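Local coordinates for protein argonaute (Methanocaldococcus jannaschii, PDB 5G5S) that cleaves single-stranded DNA targets using short single-stranded DNA guides, and may defend the archaeon against invading genetic elements, at residues A[595-600]-A[652-657]; A[636-641]-A[657-662]; A[640-643]-A[648-651]. All blocks are in the same frame, centred on the assembly; numbering follows the deposited sequence. Where two conformers were deposited one is given.

Contact 1: A[595-600]-A[652-657]; sequences EVISIR and LKINES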
loop_
_atom_site.group_PDB
_atom_site.type_symbol
_atom_site.label_atom_id
_atom_site.label_comp_id
_atom_site.label_asym_id
_atom_site.label_seq_id
_atom_site.Cartn_x
_atom_site.Cartn_y
_atom_site.Cartn_z
ATOM N N GLU A 595 -18.430 4.287 -9.631
ATOM C CA GLU A 595 -18.121 4.892 -8.346
ATOM C C GLU A 595 -16.638 4.827 -8.059
ATOM O O GLU A 595 -15.939 3.946 -8.570
ATOM C CB GLU A 595 -18.946 4.277 -7.221
ATOM C CG GLU A 595 -20.406 4.693 -7.276
ATOM C CD GLU A 595 -21.286 4.043 -6.228
ATOM O OE1 GLU A 595 -20.737 3.529 -5.230
ATOM O OE2 GLU A 595 -22.524 4.035 -6.411
ATOM N N VAL A 596 -16.156 5.810 -7.299
ATOM C CA VAL A 596 -14.770 5.933 -6.886
ATOM C C VAL A 596 -14.681 6.447 -5.453
ATOM O O VAL A 596 -15.396 7.369 -5.057
ATOM C CB VAL A 596 -13.848 6.681 -7.913
ATOM C CG1 VAL A 596 -14.214 8.156 -8.057
ATOM C CG2 VAL A 596 -12.369 6.516 -7.568
ATOM N N ILE A 597 -13.851 5.786 -4.661
ATOM C CA ILE A 597 -13.569 6.165 -3.294
ATOM C C ILE A 597 -12.043 6.156 -3.137
ATOM O O ILE A 597 -11.360 5.315 -3.728
ATOM C CB ILE A 597 -14.343 5.298 -2.258
ATOM C CG1 ILE A 597 -14.426 6.022 -0.871
ATOM C CG2 ILE A 597 -13.778 3.860 -2.176
ATOM C CD1 ILE A 597 -15.425 5.473 0.196
ATOM N N SER A 598 -11.516 7.119 -2.387
ATOM C CA SER A 598 -10.088 7.236 -2.125
ATOM C C SER A 598 -9.765 6.510 -0.818
ATOM O O SER A 598 -10.432 6.723 0.195
ATOM C CB SER A 598 -9.669 8.703 -2.076
ATOM O OG SER A 598 -8.346 8.862 -1.593
ATOM N N ILE A 599 -8.792 5.598 -0.867
ATOM C CA ILE A 599 -8.366 4.820 0.292
ATOM C C ILE A 599 -6.909 5.163 0.522
ATOM O O ILE A 599 -6.067 4.856 -0.312
ATOM C CB ILE A 599 -8.658 3.305 0.104
ATOM C CG1 ILE A 599 -10.197 3.069 0.072
ATOM C CG2 ILE A 599 -7.963 2.445 1.205
ATOM C CD1 ILE A 599 -10.622 1.780 -0.440
ATOM N N ARG A 600 -6.633 5.885 1.612
ATOM C CA ARG A 600 -5.282 6.323 1.937
ATOM C C ARG A 600 -4.722 5.663 3.197
ATOM O O ARG A 600 -5.172 5.925 4.318
ATOM C CB ARG A 600 -5.190 7.855 1.958
ATOM C CG ARG A 600 -5.534 8.464 0.596
ATOM C CD ARG A 600 -5.255 9.940 0.526
ATOM N NE ARG A 600 -3.864 10.242 0.181
ATOM C CZ ARG A 600 -3.409 10.383 -1.060
ATOM N NH1 ARG A 600 -4.223 10.228 -2.095
ATOM N NH2 ARG A 600 -2.133 10.667 -1.274
ATOM N N LEU A 652 -20.942 11.408 -2.519
ATOM C CA LEU A 652 -21.643 10.582 -1.534
ATOM C C LEU A 652 -21.012 10.704 -0.151
ATOM O O LEU A 652 -19.802 10.881 -0.034
ATOM C CB LEU A 652 -21.665 9.106 -1.985
ATOM C CG LEU A 652 -22.241 8.793 -3.388
ATOM C CD1 LEU A 652 -21.887 7.391 -3.812
ATOM C CD2 LEU A 652 -23.756 8.978 -3.429
ATOM N N LYS A 653 -21.831 10.625 0.897
ATOM C CA LYS A 653 -21.342 10.690 2.269
ATOM C C LYS A 653 -20.843 9.309 2.666
ATOM O O LYS A 653 -21.507 8.316 2.384
ATOM C CB LYS A 653 -22.457 11.157 3.222
ATOM N N ILE A 654 -19.663 9.241 3.267
ATOM C CA ILE A 654 -19.102 7.990 3.774
ATOM C C ILE A 654 -20.036 7.505 4.900
ATOM O O ILE A 654 -20.391 8.289 5.780
ATOM C CB ILE A 654 -17.613 8.186 4.167
ATOM C CG1 ILE A 654 -16.752 8.167 2.885
ATOM C CG2 ILE A 654 -17.128 7.124 5.178
ATOM C CD1 ILE A 654 -15.578 9.049 2.909
ATOM N N ASN A 655 -20.524 6.252 4.793
ATOM C CA ASN A 655 -21.529 5.694 5.709
ATOM C C ASN A 655 -21.156 4.299 6.234
ATOM O O ASN A 655 -20.081 3.806 5.913
ATOM C CB ASN A 655 -22.920 5.693 4.997
ATOM C CG ASN A 655 -22.971 4.900 3.694
ATOM O OD1 ASN A 655 -22.276 3.905 3.497
ATOM N ND2 ASN A 655 -23.808 5.315 2.771
ATOM N N GLU A 656 -22.051 3.664 7.027
ATOM C CA GLU A 656 -21.854 2.317 7.590
ATOM C C GLU A 656 -21.802 1.211 6.528
ATOM O O GLU A 656 -21.077 0.227 6.718
ATOM C CB GLU A 656 -22.860 1.987 8.721
ATOM C CG GLU A 656 -24.322 1.829 8.303
ATOM C CD GLU A 656 -25.076 3.054 7.800
ATOM O OE1 GLU A 656 -24.767 4.184 8.248
ATOM O OE2 GLU A 656 -26.003 2.874 6.975
ATOM N N SER A 657 -22.563 1.387 5.419
ATOM C CA SER A 657 -22.636 0.447 4.300
ATOM C C SER A 657 -21.284 0.250 3.623
ATOM O O SER A 657 -20.832 -0.890 3.566
ATOM C CB SER A 657 -23.680 0.877 3.271
ATOM O OG SER A 657 -24.963 0.937 3.868
#
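In the RNase H-like PIWI domain, Glu595 and Ile597 of strand 593-600 meet Leu652, at the end of strand 648-652, and Ile654 of the link to helix 656-666. Two side-chain meetings make up the interface, which buries 108 Å² in all. Ile597 touches Ile654 through its terminal methyl, CD1 lying 4.0 Å from Ile654 CG1. CG1 of Ile597 stands opposite the backbone N (chi1 -160°) and the chain runs on extended, which projects this methyl from the strand toward the link. At the other end, Leu652 CD1 rests 4.2 Å from Glu595 CD, with the two side chains crossing at about a right angle.

The backbones themselves stay well apart, the CA atoms of Ile597 and Ile654 being 9.2 Å from each other. Strand 636-645 runs between strands 593-600 and 648-652 in the central sheet, and the chain from Leu652 onward passes over one face of the sheet on its way to the helix. Alternation along strand 593-600 places Glu595 and Ile597 on that face, where Ile597 also packs on Leu570 of the parallel strand 566-571 and on Ile658 of the helix.

Although buried, the Glu595 carboxylate has polar partners on both oxygens: OE1 is hydrogen-bonded to Tyr499 OH and Trp641 NE1, and OE2 to Asn593 ND2, with a salt bridge to Arg643 NE. These bonds limit the rotation of the group whose carbon meets the leucine methyl. Beyond Ile654, Asn655 takes the N-cap position of helix 656-666, its OD1 receiving the backbone N-H of Ile658.

Contact 2: A[636-641]-A[657-662]; sequences VKLSTW and SIMQLL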
loop_
_atom_site.group_PDB
_atom_site.type_symbol
_atom_site.label_atom_id
_atom_site.label_comp_id
_atom_site.label_asym_id
_atom_site.label_seq_id
_atom_site.Cartn_x
_atom_site.Cartn_y
_atom_site.Cartn_z
ATOM N N VAL A 636 -6.771 3.859 8.511
ATOM C CA VAL A 636 -6.877 4.066 7.072
ATOM C C VAL A 636 -7.893 5.193 6.877
ATOM O O VAL A 636 -8.957 5.177 7.500
ATOM C CB VAL A 636 -7.319 2.763 6.336
ATOM C CG1 VAL A 636 -7.438 2.992 4.836
ATOM C CG2 VAL A 636 -6.368 1.600 6.631
ATOM N N LYS A 637 -7.559 6.173 6.028
ATOM C CA LYS A 637 -8.465 7.276 5.721
ATOM C C LYS A 637 -9.266 6.974 4.449
ATOM O O LYS A 637 -8.696 6.567 3.437
ATOM C CB LYS A 637 -7.702 8.592 5.571
ATOM C CG LYS A 637 -8.613 9.815 5.469
ATOM C CD LYS A 637 -7.835 11.117 5.302
ATOM C CE LYS A 637 -7.238 11.294 3.928
ATOM N NZ LYS A 637 -6.609 12.632 3.791
ATOM N N LEU A 638 -10.594 7.164 4.528
ATOM C CA LEU A 638 -11.542 7.006 3.420
ATOM C C LEU A 638 -12.026 8.407 3.053
ATOM O O LEU A 638 -12.372 9.186 3.932
ATOM C CB LEU A 638 -12.714 6.083 3.785
ATOM C CG LEU A 638 -12.347 4.775 4.488
ATOM C CD1 LEU A 638 -13.587 4.020 4.893
ATOM C CD2 LEU A 638 -11.435 3.892 3.624
ATOM N N SER A 639 -11.952 8.764 1.771
ATOM C CA SER A 639 -12.282 10.117 1.343
ATOM C C SER A 639 -12.915 10.126 -0.034
ATOM O O SER A 639 -12.673 9.225 -0.842
ATOM C CB SER A 639 -10.999 10.949 1.312
ATOM O OG SER A 639 -11.232 12.294 0.942
ATOM N N THR A 640 -13.646 11.217 -0.322
ATOM C CA THR A 640 -14.267 11.576 -1.602
ATOM C C THR A 640 -14.877 10.425 -2.392
ATOM O O THR A 640 -14.356 9.999 -3.417
ATOM C CB THR A 640 -13.429 12.615 -2.398
ATOM O OG1 THR A 640 -13.748 12.588 -3.796
ATOM C CG2 THR A 640 -11.964 12.449 -2.224
ATOM N N TRP A 641 -15.987 9.921 -1.873
ATOM C CA TRP A 641 -16.765 8.878 -2.501
ATOM C C TRP A 641 -17.641 9.597 -3.532
ATOM O O TRP A 641 -18.457 10.460 -3.177
ATOM C CB TRP A 641 -17.581 8.149 -1.429
ATOM C CG TRP A 641 -18.359 6.952 -1.896
ATOM C CD1 TRP A 641 -18.187 6.244 -3.059
ATOM C CD2 TRP A 641 -19.428 6.312 -1.187
ATOM N NE1 TRP A 641 -19.054 5.176 -3.093
ATOM C CE2 TRP A 641 -19.846 5.208 -1.963
ATOM C CE3 TRP A 641 -20.084 6.576 0.028
ATOM C CZ2 TRP A 641 -20.930 4.402 -1.590
ATOM C CZ3 TRP A 641 -21.132 5.756 0.411
ATOM C CH2 TRP A 641 -21.534 4.673 -0.385
ATOM N N SER A 657 -22.563 1.387 5.419
ATOM C CA SER A 657 -22.636 0.447 4.300
ATOM C C SER A 657 -21.284 0.250 3.623
ATOM O O SER A 657 -20.832 -0.890 3.566
ATOM C CB SER A 657 -23.680 0.877 3.271
ATOM O OG SER A 657 -24.963 0.937 3.868
ATOM N N ILE A 658 -20.646 1.347 3.121
ATOM C CA ILE A 658 -19.337 1.227 2.449
ATOM C C ILE A 658 -18.242 0.742 3.350
ATOM O O ILE A 658 -17.431 -0.069 2.905
ATOM C CB ILE A 658 -18.814 2.442 1.649
ATOM C CG1 ILE A 658 -19.184 3.790 2.243
ATOM C CG2 ILE A 658 -18.970 2.292 0.146
ATOM C CD1 ILE A 658 -18.116 4.369 3.047
ATOM N N MET A 659 -18.206 1.213 4.612
ATOM C CA MET A 659 -17.195 0.808 5.587
ATOM C C MET A 659 -17.308 -0.661 5.893
ATOM O O MET A 659 -16.281 -1.322 5.947
ATOM C CB MET A 659 -17.204 1.703 6.838
ATOM C CG MET A 659 -16.728 3.138 6.550
ATOM S SD MET A 659 -16.501 4.173 8.020
ATOM C CE MET A 659 -14.838 4.041 8.262
ATOM N N GLN A 660 -18.544 -1.198 5.958
ATOM C CA GLN A 660 -18.762 -2.626 6.148
ATOM C C GLN A 660 -18.260 -3.384 4.927
ATOM O O GLN A 660 -17.571 -4.378 5.093
ATOM C CB GLN A 660 -20.233 -2.958 6.455
ATOM C CG GLN A 660 -20.515 -4.457 6.726
ATOM C CD GLN A 660 -19.865 -4.978 7.981
ATOM O OE1 GLN A 660 -20.148 -4.523 9.088
ATOM N NE2 GLN A 660 -18.980 -5.958 7.837
ATOM N N LEU A 661 -18.553 -2.890 3.714
ATOM C CA LEU A 661 -18.076 -3.497 2.469
ATOM C C LEU A 661 -16.548 -3.510 2.410
ATOM O O LEU A 661 -15.960 -4.520 2.035
ATOM C CB LEU A 661 -18.657 -2.778 1.226
ATOM C CG LEU A 661 -18.052 -3.188 -0.155
ATOM C CD1 LEU A 661 -18.281 -4.653 -0.452
ATOM C CD2 LEU A 661 -18.617 -2.368 -1.260
ATOM N N LEU A 662 -15.915 -2.384 2.757
ATOM C CA LEU A 662 -14.459 -2.245 2.750
ATOM C C LEU A 662 -13.824 -3.164 3.759
ATOM O O LEU A 662 -12.827 -3.817 3.433
ATOM C CB LEU A 662 -14.045 -0.777 2.940
ATOM C CG LEU A 662 -14.501 0.188 1.820
ATOM C CD1 LEU A 662 -14.108 1.614 2.135
ATOM C CD2 LEU A 662 -14.001 -0.243 0.447
#
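Leu638 reaches out from strand 636-641 and pushes its two methyls against helix 657-662. CD1 lies 3.6 Å from Met659 CE and 3.7 Å from Met659 CG; the methionine, bent at its last torsion, curves past this methyl with both carbons against it. Leu662 comes from about one helical turn further on and meets Leu638 tip to tip, its CD1 being 3.7 Å from Leu638 CD1 and 3.8 Å from Leu638 CD2. A single branched side chain is thus gripped by two residues of the helix.

Three residues along the strand, Trp641 offers one face of its indole to Ile658. The isoleucine is modelled in two conformers. In the one described, CG2 lies over the face, 3.7 Å from the centroid of the Trp641 six-membered ring and 24° off the normal, a CH-pi contact that, like the closer CG1 approach, is doubtful in detail. CG of Trp641 is anti to the backbone N (chi1 -175°), an orientation that swings the ring out toward the helix.

In the second shell, Glu595 OE1 accepts a hydrogen bond from Trp641 NE1, which limits rotation of the indole about its CB-CG bond, while Ile597 and Leu568 pack against the tryptophan side chain. Ile599 touches both Leu638 and Leu662, and Phe309 lies against Met659.

The axes of segments 636-641 and 657-662 approach to 11.4 Å, with 131° between their directions. Their apolar layer belongs to the alpha/beta architecture of the RNase H-like PIWI domain, in which helices cover the faces of the central sheet; Leu638 lies about 9 Å, side chain to side chain, from Asp572, a catalytic residue by similarity.

Contact 3: A[640-643]-A[648-651]; sequences TWLR and NEEG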
loop_
_atom_site.group_PDB
_atom_site.type_symbol
_atom_site.label_atom_id
_atom_site.label_comp_id
_atom_site.label_asym_id
_atom_site.label_seq_id
_atom_site.Cartn_x
_atom_site.Cartn_y
_atom_site.Cartn_z
ATOM N N THR A 640 -13.646 11.217 -0.322
ATOM C CA THR A 640 -14.267 11.576 -1.602
ATOM C C THR A 640 -14.877 10.425 -2.392
ATOM O O THR A 640 -14.356 9.999 -3.417
ATOM C CB THR A 640 -13.429 12.615 -2.398
ATOM O OG1 THR A 640 -13.748 12.588 -3.796
ATOM C CG2 THR A 640 -11.964 12.449 -2.224
ATOM N N TRP A 641 -15.987 9.921 -1.873
ATOM C CA TRP A 641 -16.765 8.878 -2.501
ATOM C C TRP A 641 -17.641 9.597 -3.532
ATOM O O TRP A 641 -18.457 10.460 -3.177
ATOM C CB TRP A 641 -17.581 8.149 -1.429
ATOM C CG TRP A 641 -18.359 6.952 -1.896
ATOM C CD1 TRP A 641 -18.187 6.244 -3.059
ATOM C CD2 TRP A 641 -19.428 6.312 -1.187
ATOM N NE1 TRP A 641 -19.054 5.176 -3.093
ATOM C CE2 TRP A 641 -19.846 5.208 -1.963
ATOM C CE3 TRP A 641 -20.084 6.576 0.028
ATOM C CZ2 TRP A 641 -20.930 4.402 -1.590
ATOM C CZ3 TRP A 641 -21.132 5.756 0.411
ATOM C CH2 TRP A 641 -21.534 4.673 -0.385
ATOM N N LEU A 642 -17.389 9.313 -4.810
ATOM C CA LEU A 642 -18.068 9.932 -5.946
ATOM C C LEU A 642 -18.864 8.927 -6.752
ATOM O O LEU A 642 -18.512 7.753 -6.807
ATOM C CB LEU A 642 -17.051 10.633 -6.868
ATOM C CG LEU A 642 -16.218 11.772 -6.251
ATOM C CD1 LEU A 642 -14.974 12.050 -7.082
ATOM C CD2 LEU A 642 -17.068 13.032 -6.043
ATOM N N ARG A 643 -19.939 9.400 -7.387
ATOM C CA ARG A 643 -20.810 8.584 -8.218
ATOM C C ARG A 643 -21.057 9.252 -9.555
ATOM O O ARG A 643 -21.559 10.377 -9.592
ATOM C CB ARG A 643 -22.137 8.303 -7.494
ATOM C CG ARG A 643 -23.156 7.561 -8.360
ATOM C CD ARG A 643 -24.432 7.310 -7.617
ATOM N NE ARG A 643 -24.252 6.337 -6.538
ATOM C CZ ARG A 643 -25.054 6.230 -5.487
ATOM N NH1 ARG A 643 -26.093 7.042 -5.352
ATOM N NH2 ARG A 643 -24.808 5.327 -4.549
ATOM N N ASN A 648 -24.207 12.442 -14.787
ATOM C CA ASN A 648 -24.151 13.314 -13.610
ATOM C C ASN A 648 -23.070 12.903 -12.640
ATOM O O ASN A 648 -22.735 11.725 -12.547
ATOM C CB ASN A 648 -25.498 13.372 -12.867
ATOM C CG ASN A 648 -26.700 13.707 -13.707
ATOM O OD1 ASN A 648 -27.707 12.990 -13.678
ATOM N ND2 ASN A 648 -26.636 14.806 -14.455
ATOM N N GLU A 649 -22.545 13.886 -11.901
ATOM C CA GLU A 649 -21.551 13.696 -10.854
ATOM C C GLU A 649 -22.262 13.952 -9.515
ATOM O O GLU A 649 -22.990 14.940 -9.372
ATOM C CB GLU A 649 -20.359 14.651 -11.029
ATOM C CG GLU A 649 -19.271 14.438 -9.977
ATOM C CD GLU A 649 -18.181 15.490 -9.946
ATOM O OE1 GLU A 649 -17.993 16.195 -10.964
ATOM O OE2 GLU A 649 -17.509 15.606 -8.896
ATOM N N GLU A 650 -22.026 13.061 -8.541
ATOM C CA GLU A 650 -22.637 13.114 -7.215
ATOM C C GLU A 650 -21.619 12.699 -6.158
ATOM O O GLU A 650 -20.994 11.640 -6.274
ATOM C CB GLU A 650 -23.843 12.159 -7.211
ATOM C CG GLU A 650 -24.688 12.083 -5.962
ATOM C CD GLU A 650 -25.871 11.140 -6.109
ATOM O OE1 GLU A 650 -26.083 10.622 -7.232
ATOM O OE2 GLU A 650 -26.597 10.934 -5.107
ATOM N N GLY A 651 -21.457 13.557 -5.156
ATOM C CA GLY A 651 -20.611 13.325 -3.996
ATOM C C GLY A 651 -21.412 12.599 -2.940
ATOM O O GLY A 651 -22.464 13.085 -2.525
#
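Arg643 and Glu650 form the hydrogen-bonded pair of an antiparallel beta hairpin, strands 636-645 and 648-652, at the margin of the PIWI sheet. Each residue satisfies the other's backbone: Arg643 N donates to Glu650 O at 2.7 Å with an N-H...O angle of 146°, and Glu650 N returns a bond to Arg643 O at 2.9 Å. Both carbonyls receive a second, weaker donor in the form of a CA-H group. Leu642 CA lies 3.4 Å from Glu650 O, and Glu649 CA is 3.6 Å from Arg643 O.

Leu642 and Gly651 make the adjoining non-hydrogen-bonded pair. Here the amide of Leu642 turns to the other neighbour and bonds Val596 of strand 593-600, while the carbonyl of Trp641 is taken by the backbone N of Leu652, continuing the ladder toward the helix. The Leu642 side chain covers Gly651, with CD2 4.1 Å from Gly651 CA, and the same methyl touches Glu649 OE2. The carboxylate of Glu649 finds its charge partner away from the hairpin, in a salt bridge from OE1 to Arg580 NH1.

On the opposite face of the hairpin the side chains of Arg643 and Glu650 run side by side and point the same way. The main ionic partner of the arginine is Glu595, whose OE2 is bridged by NE. With the arginine chain bent at chi3 (-69°), the guanidinium plane stands 87° from that of the Glu650 carboxylate. The groups are thus nearly perpendicular, and the ionic contact between Arg643 NH1 and Glu650 OE2 is long, at 3.9 Å, beside the Glu650 OE1 that lies 3.7 Å from Arg643 CD.

All three contacts lie in one corner of the PIWI domain. Contacts 1 and 2 nearly coincide, their centres about 4 Å apart, and share Ser657 at the start of helix 656-666; the centre of contact 3 lies about 10 Å from that of contact 1 and about 14 Å from that of contact 2, further out on the sheet. Trp641 belongs to contacts 2 and 3, and the chain runs from the hairpin of contact 3 through the link of contact 1 into the helix of contact 2. The side chain of Ile597 in contact 1 is about 10 Å from that of Asp572, an active-site residue by similarity, whereas contact 3 is remote from the catalytic residues and the guide-binding sites.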